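Local coordinates for peptide ABC transporter permease (Staphylococcus hominis, PDB 6EXS), which probably imports small peptides together with protons, as other POT family members do, and binds a peptide-conjugated thioalcohol, a precursor of axillary malodour, at residues L291-L294 and G295-W299; W398-L401 and S402-C406. One frame throughout, in Å; residues are numbered along the deposited sequence.

Contact 1. Residues L291-L294 and G295-W299; sequences LFIL and GMLFW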
ATOM      1  N   LEU A 291      13.565   1.929  13.224  1.00 55.73           N
ATOM      2  CA  LEU A 291      13.217   1.292  11.943  1.00 53.22           C
ATOM      3  C   LEU A 291      11.797   1.723  11.496  1.00 54.58           C
ATOM      4  O   LEU A 291      11.546   1.815  10.290  1.00 52.97           O
ATOM      5  CB  LEU A 291      13.309  -0.248  12.033  1.00 52.90           C
ATOM      6  CG  LEU A 291      14.699  -0.863  12.238  1.00 58.83           C
ATOM      7  CD1 LEU A 291      14.592  -2.278  12.756  1.00 59.56           C
ATOM      8  CD2 LEU A 291      15.496  -0.880  10.957  1.00 60.77           C
ATOM      9  N   PHE A 292      10.883   2.003  12.470  1.00 50.65           N
ATOM     10  CA  PHE A 292       9.523   2.480  12.203  1.00 50.00           C
ATOM     11  C   PHE A 292       9.567   3.904  11.604  1.00 53.08           C
ATOM     12  O   PHE A 292       8.875   4.164  10.616  1.00 51.04           O
ATOM     13  CB  PHE A 292       8.617   2.428  13.461  1.00 52.79           C
ATOM     14  CG  PHE A 292       7.176   2.779  13.148  1.00 53.90           C
ATOM     15  CD1 PHE A 292       6.752   4.106  13.131  1.00 56.95           C
ATOM     16  CD2 PHE A 292       6.260   1.787  12.811  1.00 55.16           C
ATOM     17  CE1 PHE A 292       5.444   4.433  12.764  1.00 57.26           C
ATOM     18  CE2 PHE A 292       4.951   2.117  12.447  1.00 57.34           C
ATOM     19  CZ  PHE A 292       4.554   3.437  12.419  1.00 55.64           C
ATOM     20  N   ILE A 293      10.377   4.808  12.208  1.00 50.78           N
ATOM     21  CA  ILE A 293      10.595   6.188  11.756  1.00 51.09           C
ATOM     22  C   ILE A 293      11.218   6.149  10.344  1.00 55.69           C
ATOM     23  O   ILE A 293      10.661   6.764   9.433  1.00 55.74           O
ATOM     24  CB  ILE A 293      11.447   7.033  12.765  1.00 55.45           C
ATOM     25  CG1 ILE A 293      10.984   6.868  14.244  1.00 56.83           C
ATOM     26  CG2 ILE A 293      11.520   8.516  12.363  1.00 55.93           C
ATOM     27  CD1 ILE A 293       9.502   7.300  14.618  1.00 61.46           C
ATOM     28  N   LEU A 294      12.321   5.383  10.154  1.00 51.98           N
ATOM     29  CA  LEU A 294      12.989   5.237   8.859  1.00 51.39           C
ATOM     30  C   LEU A 294      12.033   4.728   7.781  1.00 55.81           C
ATOM     31  O   LEU A 294      12.030   5.277   6.668  1.00 55.78           O
ATOM     32  CB  LEU A 294      14.244   4.342   8.945  1.00 51.76           C
ATOM     33  CG  LEU A 294      15.483   4.903   9.683  1.00 57.48           C
ATOM     34  CD1 LEU A 294      16.634   3.920   9.625  1.00 57.80           C
ATOM     35  CD2 LEU A 294      15.948   6.229   9.108  1.00 59.04           C
ATOM     36  N   GLY A 295      11.205   3.732   8.140  1.00 51.54           N
ATOM     37  CA  GLY A 295      10.182   3.147   7.269  1.00 49.42           C
ATOM     38  C   GLY A 295       9.088   4.134   6.893  1.00 50.86           C
ATOM     39  O   GLY A 295       8.675   4.194   5.735  1.00 49.56           O
ATOM     40  N   MET A 296       8.637   4.937   7.870  1.00 46.51           N
ATOM     41  CA  MET A 296       7.610   5.961   7.695  1.00 46.09           C
ATOM     42  C   MET A 296       8.104   7.066   6.741  1.00 49.01           C
ATOM     43  O   MET A 296       7.371   7.440   5.820  1.00 48.10           O
ATOM     44  CB  MET A 296       7.212   6.545   9.062  1.00 49.60           C
ATOM     45  CG  MET A 296       5.789   7.022   9.119  1.00 53.76           C
ATOM     46  SD  MET A 296       5.222   7.420  10.794  1.00 60.04           S
ATOM     47  CE  MET A 296       6.130   8.948  11.097  1.00 58.08           C
ATOM     48  N   LEU A 297       9.361   7.553   6.949  1.00 44.10           N
ATOM     49  CA  LEU A 297      10.016   8.575   6.129  1.00 43.02           C
ATOM     50  C   LEU A 297      10.173   8.090   4.687  1.00 45.31           C
ATOM     51  O   LEU A 297      10.055   8.897   3.758  1.00 45.16           O
ATOM     52  CB  LEU A 297      11.401   8.962   6.691  1.00 43.81           C
ATOM     53  CG  LEU A 297      11.493   9.748   8.003  1.00 48.73           C
ATOM     54  CD1 LEU A 297      12.887   9.678   8.549  1.00 48.88           C
ATOM     55  CD2 LEU A 297      11.071  11.216   7.825  1.00 52.04           C
ATOM     56  N   PHE A 298      10.434   6.777   4.495  1.00 40.10           N
ATOM     57  CA  PHE A 298      10.569   6.200   3.152  1.00 37.91           C
ATOM     58  C   PHE A 298       9.231   6.202   2.402  1.00 41.50           C
ATOM     59  O   PHE A 298       9.182   6.668   1.259  1.00 40.75           O
ATOM     60  CB  PHE A 298      11.165   4.772   3.170  1.00 38.38           C
ATOM     61  CG  PHE A 298      11.178   4.207   1.769  1.00 38.22           C
ATOM     62  CD1 PHE A 298      12.219   4.501   0.897  1.00 40.53           C
ATOM     63  CD2 PHE A 298      10.085   3.504   1.275  1.00 38.32           C
ATOM     64  CE1 PHE A 298      12.180   4.074  -0.423  1.00 39.90           C
ATOM     65  CE2 PHE A 298      10.051   3.080  -0.047  1.00 39.62           C
ATOM     66  CZ  PHE A 298      11.088   3.384  -0.888  1.00 37.94           C
ATOM     67  N   TRP A 299       8.163   5.635   3.025  1.00 37.78           N
ATOM     68  CA  TRP A 299       6.839   5.550   2.408  1.00 36.11           C
ATOM     69  C   TRP A 299       6.170   6.901   2.240  1.00 39.74           C
ATOM     70  O   TRP A 299       5.343   7.030   1.344  1.00 39.34           O
ATOM     71  CB  TRP A 299       5.915   4.557   3.125  1.00 34.19           C
ATOM     72  CG  TRP A 299       6.417   3.152   3.092  1.00 34.89           C
ATOM     73  CD1 TRP A 299       6.827   2.407   4.158  1.00 38.29           C
ATOM     74  CD2 TRP A 299       6.644   2.347   1.927  1.00 34.08           C
ATOM     75  NE1 TRP A 299       7.265   1.175   3.734  1.00 37.68           N
ATOM     76  CE2 TRP A 299       7.162   1.109   2.369  1.00 38.68           C
ATOM     77  CE3 TRP A 299       6.399   2.527   0.556  1.00 34.62           C
ATOM     78  CZ2 TRP A 299       7.476   0.070   1.484  1.00 37.88           C
ATOM     79  CZ3 TRP A 299       6.713   1.507  -0.321  1.00 36.05           C
ATOM     80  CH2 TRP A 299       7.255   0.296   0.140  1.00 37.17           C
TER

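Contact 2. Residues W398-L401 and S402-C406; sequences WVIL and SYVIC. With OLC ((2R)-2,3-dihydroxypropyl (9Z)-octadec-9-enoate), chain B; C3H (2-[[(2~{R})-2-azanyl-3-[(3~{S})-3-methyl-1-oxidanyl-hexan-3-yl]sulfanyl-propanoyl]amino]ethanoic acid), chain O.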
ATOM      1  N   TRP A 398      13.985  13.791 -15.991  1.00 44.81           N
ATOM      2  CA  TRP A 398      14.270  14.235 -14.625  1.00 45.21           C
ATOM      3  C   TRP A 398      13.264  13.639 -13.642  1.00 49.10           C
ATOM      4  O   TRP A 398      13.679  13.060 -12.640  1.00 50.36           O
ATOM      5  CB  TRP A 398      14.276  15.773 -14.539  1.00 44.90           C
ATOM      6  CG  TRP A 398      15.462  16.426 -15.194  1.00 46.76           C
ATOM      7  CD1 TRP A 398      15.438  17.301 -16.238  1.00 50.25           C
ATOM      8  CD2 TRP A 398      16.848  16.250 -14.847  1.00 47.22           C
ATOM      9  NE1 TRP A 398      16.720  17.690 -16.561  1.00 50.78           N
ATOM     10  CE2 TRP A 398      17.604  17.068 -15.716  1.00 52.07           C
ATOM     11  CE3 TRP A 398      17.525  15.489 -13.872  1.00 48.13           C
ATOM     12  CZ2 TRP A 398      19.001  17.150 -15.643  1.00 52.34           C
ATOM     13  CZ3 TRP A 398      18.909  15.577 -13.796  1.00 50.51           C
ATOM     14  CH2 TRP A 398      19.633  16.384 -14.688  1.00 52.33           C
ATOM     15  N   VAL A 399      11.951  13.738 -13.948  1.00 44.69           N
ATOM     16  CA  VAL A 399      10.842  13.205 -13.128  1.00 43.16           C
ATOM     17  C   VAL A 399      10.978  11.684 -13.032  1.00 46.03           C
ATOM     18  O   VAL A 399      10.807  11.132 -11.949  1.00 46.22           O
ATOM     19  CB  VAL A 399       9.442  13.633 -13.653  1.00 46.37           C
ATOM     20  CG1 VAL A 399       8.344  13.293 -12.645  1.00 45.55           C
ATOM     21  CG2 VAL A 399       9.410  15.119 -13.988  1.00 46.87           C
ATOM     22  N   ILE A 400      11.344  11.026 -14.159  1.00 40.70           N
ATOM     23  CA  ILE A 400      11.576   9.584 -14.243  1.00 38.96           C
ATOM     24  C   ILE A 400      12.790   9.182 -13.371  1.00 41.12           C
ATOM     25  O   ILE A 400      12.711   8.184 -12.656  1.00 39.98           O
ATOM     26  CB  ILE A 400      11.658   9.101 -15.729  1.00 41.71           C
ATOM     27  CG1 ILE A 400      10.271   9.267 -16.424  1.00 40.47           C
ATOM     28  CG2 ILE A 400      12.158   7.635 -15.815  1.00 42.49           C
ATOM     29  CD1 ILE A 400      10.268   9.222 -17.931  1.00 39.65           C
ATOM     30  N   LEU A 401      13.877   9.988 -13.392  1.00 37.57           N
ATOM     31  CA  LEU A 401      15.077   9.776 -12.569  1.00 37.15           C
ATOM     32  C   LEU A 401      14.724   9.835 -11.073  1.00 39.57           C
ATOM     33  O   LEU A 401      15.267   9.053 -10.295  1.00 38.69           O
ATOM     34  CB  LEU A 401      16.201  10.778 -12.932  1.00 38.05           C
ATOM     35  CG  LEU A 401      17.538  10.722 -12.149  1.00 42.64           C
ATOM     36  CD1 LEU A 401      18.129   9.289 -12.059  1.00 42.06           C
ATOM     37  CD2 LEU A 401      18.542  11.688 -12.731  1.00 43.64           C
ATOM     38  N   SER A 402      13.787  10.716 -10.685  1.00 35.88           N
ATOM     39  CA  SER A 402      13.330  10.804  -9.292  1.00 35.51           C
ATOM     40  C   SER A 402      12.651   9.490  -8.849  1.00 38.48           C
ATOM     41  O   SER A 402      12.979   8.973  -7.786  1.00 37.88           O
ATOM     42  CB  SER A 402      12.397  11.990  -9.100  1.00 38.34           C
ATOM     43  OG  SER A 402      12.124  12.146  -7.720  1.00 49.69           O
ATOM     44  N   TYR A 403      11.768   8.923  -9.703  1.00 34.74           N
ATOM     45  CA  TYR A 403      11.088   7.644  -9.471  1.00 33.28           C
ATOM     46  C   TYR A 403      12.101   6.496  -9.334  1.00 39.45           C
ATOM     47  O   TYR A 403      11.961   5.665  -8.439  1.00 39.45           O
ATOM     48  CB  TYR A 403      10.113   7.333 -10.621  1.00 32.35           C
ATOM     49  CG  TYR A 403       8.784   8.047 -10.509  1.00 31.52           C
ATOM     50  CD1 TYR A 403       7.821   7.630  -9.591  1.00 31.29           C
ATOM     51  CD2 TYR A 403       8.476   9.122 -11.338  1.00 31.55           C
ATOM     52  CE1 TYR A 403       6.590   8.276  -9.492  1.00 30.96           C
ATOM     53  CE2 TYR A 403       7.265   9.800 -11.221  1.00 31.73           C
ATOM     54  CZ  TYR A 403       6.317   9.363 -10.307  1.00 38.61           C
ATOM     55  OH  TYR A 403       5.112  10.015 -10.200  1.00 36.72           O
ATOM     56  N   VAL A 404      13.122   6.469 -10.216  1.00 36.93           N
ATOM     57  CA  VAL A 404      14.166   5.439 -10.256  1.00 37.01           C
ATOM     58  C   VAL A 404      15.015   5.458  -8.978  1.00 43.26           C
ATOM     59  O   VAL A 404      15.312   4.388  -8.448  1.00 43.60           O
ATOM     60  CB  VAL A 404      15.023   5.498 -11.557  1.00 40.80           C
ATOM     61  CG1 VAL A 404      16.168   4.488 -11.519  1.00 40.94           C
ATOM     62  CG2 VAL A 404      14.163   5.292 -12.809  1.00 39.64           C
ATOM     63  N   ILE A 405      15.381   6.653  -8.467  1.00 40.56           N
ATOM     64  CA  ILE A 405      16.179   6.752  -7.234  1.00 40.90           C
ATOM     65  C   ILE A 405      15.378   6.219  -6.037  1.00 45.18           C
ATOM     66  O   ILE A 405      15.908   5.457  -5.225  1.00 45.50           O
ATOM     67  CB  ILE A 405      16.777   8.170  -7.007  1.00 44.54           C
ATOM     68  CG1 ILE A 405      17.724   8.567  -8.173  1.00 44.87           C
ATOM     69  CG2 ILE A 405      17.508   8.266  -5.640  1.00 45.24           C
ATOM     70  CD1 ILE A 405      17.913  10.091  -8.354  1.00 54.84           C
ATOM     71  N   CYS A 406      14.084   6.558  -5.980  1.00 41.10           N
ATOM     72  CA  CYS A 406      13.186   6.112  -4.916  1.00 39.78           C
ATOM     73  C   CYS A 406      12.972   4.589  -4.884  1.00 42.50           C
ATOM     74  O   CYS A 406      12.979   3.995  -3.801  1.00 40.24           O
ATOM     75  CB  CYS A 406      11.861   6.859  -4.971  1.00 38.88           C
ATOM     76  SG  CYS A 406      10.983   6.880  -3.395  1.00 42.57           S
TER
HETATM   77  C18 OLC B 501       7.156   1.740 -18.583  1.00 48.17           C
HETATM   78  C10 OLC B 501      15.605   5.607 -16.968  1.00 64.80           C
HETATM   79  C9  OLC B 501      16.165   6.701 -16.454  1.00 66.27           C
HETATM   80  C17 OLC B 501       7.685   2.542 -17.414  1.00 48.88           C
HETATM   81  C11 OLC B 501      14.485   5.509 -17.980  1.00 63.15           C
HETATM   82  C8  OLC B 501      15.816   8.142 -16.728  1.00 67.48           C
HETATM   83  C24 OLC B 501      19.947  18.415 -19.619  1.00 80.32           C
HETATM   84  C16 OLC B 501       8.583   3.701 -17.807  1.00 49.62           C
HETATM   85  C12 OLC B 501      13.403   4.491 -17.591  1.00 60.82           C
HETATM   86  C7  OLC B 501      16.793   8.875 -17.655  1.00 69.46           C
HETATM   87  C15 OLC B 501      10.068   3.378 -17.869  1.00 52.35           C
HETATM   88  C13 OLC B 501      12.359   4.238 -18.668  1.00 57.51           C
HETATM   89  C6  OLC B 501      18.132   9.290 -17.040  1.00 71.13           C
HETATM   90  C14 OLC B 501      10.933   4.576 -18.248  1.00 55.32           C
HETATM   91  C5  OLC B 501      18.128  10.548 -16.166  1.00 70.45           C
HETATM   92  C4  OLC B 501      17.966  11.897 -16.873  1.00 69.41           C
HETATM   93  C3  OLC B 501      19.182  12.391 -17.645  1.00 69.51           C
HETATM   94  C2  OLC B 501      19.285  13.917 -17.716  1.00 69.30           C
HETATM   95  C21 OLC B 501      18.020  16.761 -19.671  1.00 73.78           C
HETATM   96  C1  OLC B 501      18.516  14.576 -18.827  1.00 67.68           C
HETATM   97  C22 OLC B 501      18.778  17.852 -20.402  1.00 77.32           C
HETATM   98  O19 OLC B 501      17.633  14.059 -19.455  1.00 64.93           O
HETATM   99  O25 OLC B 501      19.511  19.120 -18.464  1.00 82.62           O
HETATM  100  O23 OLC B 501      19.219  17.389 -21.680  1.00 79.16           O
HETATM  101  O20 OLC B 501      18.929  15.838 -19.015  1.00 70.90           O
HETATM  102  O2  C3H O 514       2.347  -2.540  -5.042  0.75 69.54           O
HETATM  103  C11 C3H O 514       3.430  -2.491  -5.504  0.75 68.31           C
HETATM  104  O3  C3H O 514       4.455  -3.070  -4.982  0.75 68.52           O
HETATM  105  C10 C3H O 514       3.809  -1.708  -6.727  0.75 66.90           C
HETATM  106  N1  C3H O 514       2.980  -0.546  -6.940  0.75 65.30           N
HETATM  107  C9  C3H O 514       3.249   0.612  -6.362  0.75 65.79           C
HETATM  108  O1  C3H O 514       3.480   0.726  -5.167  0.75 68.68           O
HETATM  109  C8  C3H O 514       3.291   1.837  -7.216  0.75 63.57           C
HETATM  110  N   C3H O 514       2.647   1.553  -8.491  0.75 63.93           N
HETATM  111  C7  C3H O 514       2.540   2.991  -6.551  0.75 63.34           C
HETATM  112  S   C3H O 514       3.528   4.273  -5.735  0.75 63.64           S
HETATM  113  C3  C3H O 514       4.534   5.254  -6.972  0.75 55.14           C
HETATM  114  C4  C3H O 514       3.541   6.016  -7.811  0.75 52.12           C
HETATM  115  C5  C3H O 514       5.421   4.258  -7.732  0.75 51.07           C
HETATM  116  C6  C3H O 514       6.172   4.780  -8.936  0.75 46.34           C
HETATM  117  O   C3H O 514       5.799   4.138 -10.111  0.75 41.31           O
HETATM  118  C2  C3H O 514       5.461   6.238  -6.264  0.75 54.02           C
HETATM  119  C1  C3H O 514       6.947   6.012  -6.485  0.75 51.79           C
HETATM  120  C   C3H O 514       7.775   7.038  -5.760  0.75 50.23           C

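Contact 1. Residues L291-L294 and G295-W299
M296 reaches back one turn of the helix 279-302 to meet F292, bringing its sulfur obliquely against the aromatic ring. SD lies 3.6 Å from CE1 of F292, and the line from SD to the ring centroid stands 65° off the ring normal, a Met-aromatic contact. M296 can make it because its chain leaves CB with CG anti to the backbone N and then bends at the thioether (chi3 72°). Both side chains turn to the helix 430-451, F292 touching T440 and M296 touching S443.

L294 and G295 contribute mainly through the backbone. The carbonyl O of L294 takes the amide of F298 at 3.1 Å and also a hydrogen bond from T372 OG1 on the helix 364-389, so two partners grip this oxygen. CB of L294 points away from the following residues, and its side chain touches S369, T475 and I478. G295, with no side chain, gives its N to L291 O at 2.9 Å. The straightest of the four bonds joins L297 N to I293 O (2.9 Å, 167° at the hydrogen). Beside it, L297 CD1 comes 4.2 Å from CG2 of I293, and both residues press on I474 of the helix 460-479.

The chemistry is that of a membrane helix inside a helical bundle: the i to i+4 bonds satisfy the carbonyls from L291 to G295, the doubly held carbonyl of L294 ties this helix to a neighbour, and the remaining side-chain contacts across the turn are apolar or sulfur-aromatic.

Contact 2. Residues W398-L401 and S402-C406
W398 to I405 follow regular alpha-helical geometry, each carbonyl of the first turn receiving an amide of the next: S402 N to W398 O, Y403 N to V399 O, V404 N to I400 O and I405 N to L401 O. The Y403 bond is the longest, 3.3 Å from N to V399 O, and V399 O also lies 3.1 Å from Y403 CD2.

V399 and Y403 run side by side in the same direction, V399 CG1 resting 3.9 Å from CE2 of the phenol. Further round, L401 holds CG anti to its amide N (chi1 179°) and splits its methyls between two neighbours: CD1 meets CD1 of I405 at 3.8 Å, while CD2 touches C5 of a monoolein chain at 3.6 Å. The same lipid passes I400 and lays C2 over one face of the W398 indole, 3.8 Å above its plane and toward the rim.

Y403 serves the other side. Its CD1 comes 3.4 Å from C6 of the bound thioalcohol peptide, the carbon bearing the ligand hydroxyl, and C406 SG is 4.0 Å from the end of the ligand's propyl arm. Y403 OH is hydrogen-bonded to G305 O, and S402 OG to S378 O. One helix thus separates lipid from substrate: W398, I400 and L401 meet the lipid, while Y403 and C406 receive the hydroxyl-bearing and propyl arms of the thioalcohol.

Both contacts are successive turns of single helices in the bundle. Contact 1 lies nearer the middle of the chain, its centre about 14 Å from the chain centre against about 19 Å for contact 2, yet more of its residues are partly exposed: I293, M296 and L297, against L401 alone in contact 2. The turn at 291-299 packs on helices 364-389, 396-418, 430-451 and 460-479, whereas 398-406 touches lipid and peptide directly. The two helices meet where F298 CE1 packs 3.5 Å from C406 O, and both also lean on the helix 364-389. Contact 1 adds sulfur-aromatic packing within the protein; contact 2 turns aliphatic and aromatic side chains to bound molecules.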